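Local coordinates for CCHC-type domain-containing protein (Trypanosoma brucei brucei, PDB 7C43) that probably trims RNA from its 3' end as a metal-dependent exonuclease of the RNase D type, and carries zinc knuckles, at residues A39-A44 and L59-S64. Sequence-based numbering, arbitrary orientation.
Sequences ALDIEA and LVQACS. With MN (manganese (II) ion), chain D; MN (manganese (II) ion), chain E; AMP (adenosine monophosphate), chain F.
Gln61 and Glu43 both send CG back beside their own backbone N and then bend at the second torsion (101° in Gln61), which folds the glutamine chain across the neighbouring strand and brings its amide group up against the glutamate. The two side chains cross at about a right angle, while Leu59 CD1 packs on Glu43 CG at 4.1 Å. Two residues earlier on the same face, Asp41 carries CG anti to the backbone N (chi1 -165°), and its carboxylate is divided between two metals: OD1 binds one manganese at 2.1 Å and OD2 the other at 2.3 Å. Phosphate oxygen O1P of AMP bridges the same two ions. Glu43 OE1 makes a longer approach, 2.7 Å, to the manganese held by Asp41 OD2, whereas its OE2 accepts a very short hydrogen bond from AMP O3'. That ribose hydroxyl also receives the backbone N-H of Ala44, so strand 39-44 grips the nucleotide with main chain and side chain alike.

The backbone pairing sets these side chains on one face of the sheet: six hydrogen bonds join the antiparallel strands at the pairs Ala39-Cys63, Asp41-Gln61 and Glu43-Leu59; the one from Gln61 N to Asp41 O, 3.0 Å, is nearly straight at 172°. On the sheet face away from the metals the contact is apolar, with Leu40 CD2 against Ala62 CB at 3.8 Å and Ile42 beside Val60. Helix 182-202 lies over the metal face and supplies Asp191, which shares a manganese with Asp41, and Asp106 stands close by. An Asp-x-Glu on a central strand, joined by two further aspartates around paired metals, is the active-site arrangement of the DEDD exonucleases, built on an RNase H-like fold.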
loop_
_atom_site.group_PDB
_atom_site.type_symbol
_atom_site.label_atom_id
_atom_site.label_comp_id
_atom_site.label_asym_id
_atom_site.label_seq_id
_atom_site.Cartn_x
_atom_site.Cartn_y
_atom_site.Cartn_z
ATOM N N ALA A 39 2.652 -10.097 2.075
ATOM C CA ALA A 39 1.633 -9.109 1.744
ATOM C C ALA A 39 0.259 -9.698 2.037
ATOM O O ALA A 39 -0.048 -10.802 1.586
ATOM C CB ALA A 39 1.744 -8.684 0.296
ATOM N N LEU A 40 -0.555 -8.947 2.786
ATOM C CA LEU A 40 -1.907 -9.345 3.158
ATOM C C LEU A 40 -2.975 -8.409 2.639
ATOM O O LEU A 40 -2.723 -7.245 2.368
ATOM C CB LEU A 40 -2.048 -9.430 4.660
ATOM C CG LEU A 40 -1.155 -10.477 5.310
ATOM C CD1 LEU A 40 -1.230 -10.311 6.823
ATOM C CD2 LEU A 40 -1.553 -11.882 4.876
ATOM N N ASP A 41 -4.172 -8.954 2.492
ATOM C CA ASP A 41 -5.331 -8.177 2.176
ATOM C C ASP A 41 -6.547 -8.969 2.609
ATOM O O ASP A 41 -6.436 -10.170 2.816
ATOM C CB ASP A 41 -5.378 -7.900 0.675
ATOM C CG ASP A 41 -6.352 -6.787 0.307
ATOM O OD1 ASP A 41 -6.669 -5.941 1.169
ATOM O OD2 ASP A 41 -6.769 -6.760 -0.862
ATOM N N ILE A 42 -7.694 -8.280 2.730
ATOM C CA ILE A 42 -9.000 -8.899 3.021
ATOM C C ILE A 42 -10.053 -8.543 1.973
ATOM O O ILE A 42 -10.173 -7.393 1.612
ATOM C CB ILE A 42 -9.494 -8.442 4.406
ATOM C CG1 ILE A 42 -8.477 -8.859 5.480
ATOM C CG2 ILE A 42 -10.875 -8.990 4.695
ATOM C CD1 ILE A 42 -8.870 -8.494 6.909
ATOM N N GLU A 43 -10.813 -9.530 1.503
ATOM C CA GLU A 43 -12.030 -9.291 0.771
ATOM C C GLU A 43 -13.138 -9.624 1.729
ATOM O O GLU A 43 -13.194 -10.740 2.223
ATOM C CB GLU A 43 -12.237 -10.230 -0.441
ATOM C CG GLU A 43 -11.572 -9.940 -1.775
ATOM C CD GLU A 43 -11.386 -8.484 -2.131
ATOM O OE1 GLU A 43 -10.268 -8.141 -2.573
ATOM O OE2 GLU A 43 -12.324 -7.681 -1.973
ATOM N N ALA A 44 -14.072 -8.686 1.889
ATOM C CA ALA A 44 -15.190 -8.815 2.801
ATOM C C ALA A 44 -16.525 -8.647 2.077
ATOM O O ALA A 44 -16.579 -8.089 0.977
ATOM C CB ALA A 44 -15.059 -7.763 3.878
ATOM N N LEU A 59 -12.494 -13.749 2.229
ATOM C CA LEU A 59 -11.176 -14.194 1.901
ATOM C C LEU A 59 -10.139 -13.332 2.587
ATOM O O LEU A 59 -10.312 -12.122 2.756
ATOM C CB LEU A 59 -10.920 -14.096 0.400
ATOM C CG LEU A 59 -11.827 -14.699 -0.665
ATOM C CD1 LEU A 59 -11.462 -14.058 -2.006
ATOM C CD2 LEU A 59 -11.714 -16.223 -0.732
ATOM N N VAL A 60 -9.033 -13.985 2.922
ATOM C CA VAL A 60 -7.797 -13.317 3.253
ATOM C C VAL A 60 -6.856 -13.772 2.145
ATOM O O VAL A 60 -6.863 -14.938 1.813
ATOM C CB VAL A 60 -7.273 -13.748 4.637
ATOM C CG1 VAL A 60 -5.887 -13.165 4.905
ATOM C CG2 VAL A 60 -8.257 -13.316 5.725
ATOM N N GLN A 61 -6.086 -12.841 1.586
ATOM C CA GLN A 61 -5.189 -13.077 0.490
ATOM C C GLN A 61 -3.783 -12.880 1.007
ATOM O O GLN A 61 -3.520 -11.907 1.707
ATOM C CB GLN A 61 -5.424 -12.043 -0.606
ATOM C CG GLN A 61 -6.810 -12.060 -1.228
ATOM C CD GLN A 61 -7.729 -10.973 -0.709
ATOM O OE1 GLN A 61 -7.867 -9.918 -1.307
ATOM N NE2 GLN A 61 -8.390 -11.251 0.398
ATOM N N ALA A 62 -2.875 -13.779 0.641
ATOM C CA ALA A 62 -1.517 -13.719 1.144
ATOM C C ALA A 62 -0.532 -14.029 0.032
ATOM O O ALA A 62 -0.773 -14.912 -0.787
ATOM C CB ALA A 62 -1.325 -14.650 2.342
ATOM N N CYS A 63 0.554 -13.267 -0.001
ATOM C CA CYS A 63 1.606 -13.437 -0.986
ATOM C C CYS A 63 2.934 -13.029 -0.367
ATOM O O CYS A 63 3.112 -11.866 0.061
ATOM C CB CYS A 63 1.331 -12.599 -2.218
ATOM S SG CYS A 63 2.557 -12.927 -3.491
ATOM N N SER A 64 3.849 -13.997 -0.309
ATOM C CA SER A 64 5.101 -13.828 0.405
ATOM C C SER A 64 6.307 -13.997 -0.493
ATOM O O SER A 64 6.224 -14.566 -1.571
ATOM C CB SER A 64 5.192 -14.837 1.558
ATOM O OG SER A 64 5.969 -15.977 1.226
HETATM MN MN MN D . -8.520 -6.128 -2.272
HETATM MN MN MN E . -7.615 -4.033 0.944
HETATM P P AMP F . -9.712 -3.467 -1.083
HETATM O O1P AMP F . -8.803 -4.588 -0.700
HETATM O O2P AMP F . -9.576 -3.355 -2.563
HETATM O O3P AMP F . -9.395 -2.290 -0.235
HETATM O "O5'" AMP F . -11.208 -3.926 -0.733
HETATM C "C5'" AMP F . -11.564 -4.329 0.610
HETATM C "C4'" AMP F . -13.052 -4.562 0.822
HETATM O "O4'" AMP F . -13.749 -3.294 0.962
HETATM C "C3'" AMP F . -13.852 -5.325 -0.229
HETATM O "O3'" AMP F . -13.723 -6.737 -0.136
HETATM C "C2'" AMP F . -15.271 -4.873 0.095
HETATM O "O2'" AMP F . -15.892 -5.463 1.223
HETATM C "C1'" AMP F . -15.040 -3.392 0.386
HETATM N N9 AMP F . -15.049 -2.593 -0.834
HETATM C C8 AMP F . -14.003 -2.374 -1.698
HETATM N N7 AMP F . -14.316 -1.630 -2.730
HETATM C C5 AMP F . -15.659 -1.339 -2.535
HETATM C C6 AMP F . -16.579 -0.582 -3.279
HETATM N N6 AMP F . -16.269 0.044 -4.415
HETATM N N1 AMP F . -17.843 -0.489 -2.809
HETATM C C2 AMP F . -18.151 -1.118 -1.667
HETATM N N3 AMP F . -17.375 -1.863 -0.880
HETATM C C4 AMP F . -16.125 -1.932 -1.375
HETATM O O HOH W 1 -8.939 -4.995 2.354
HETATM O O HOH W 2 -6.669 -3.053 2.565
#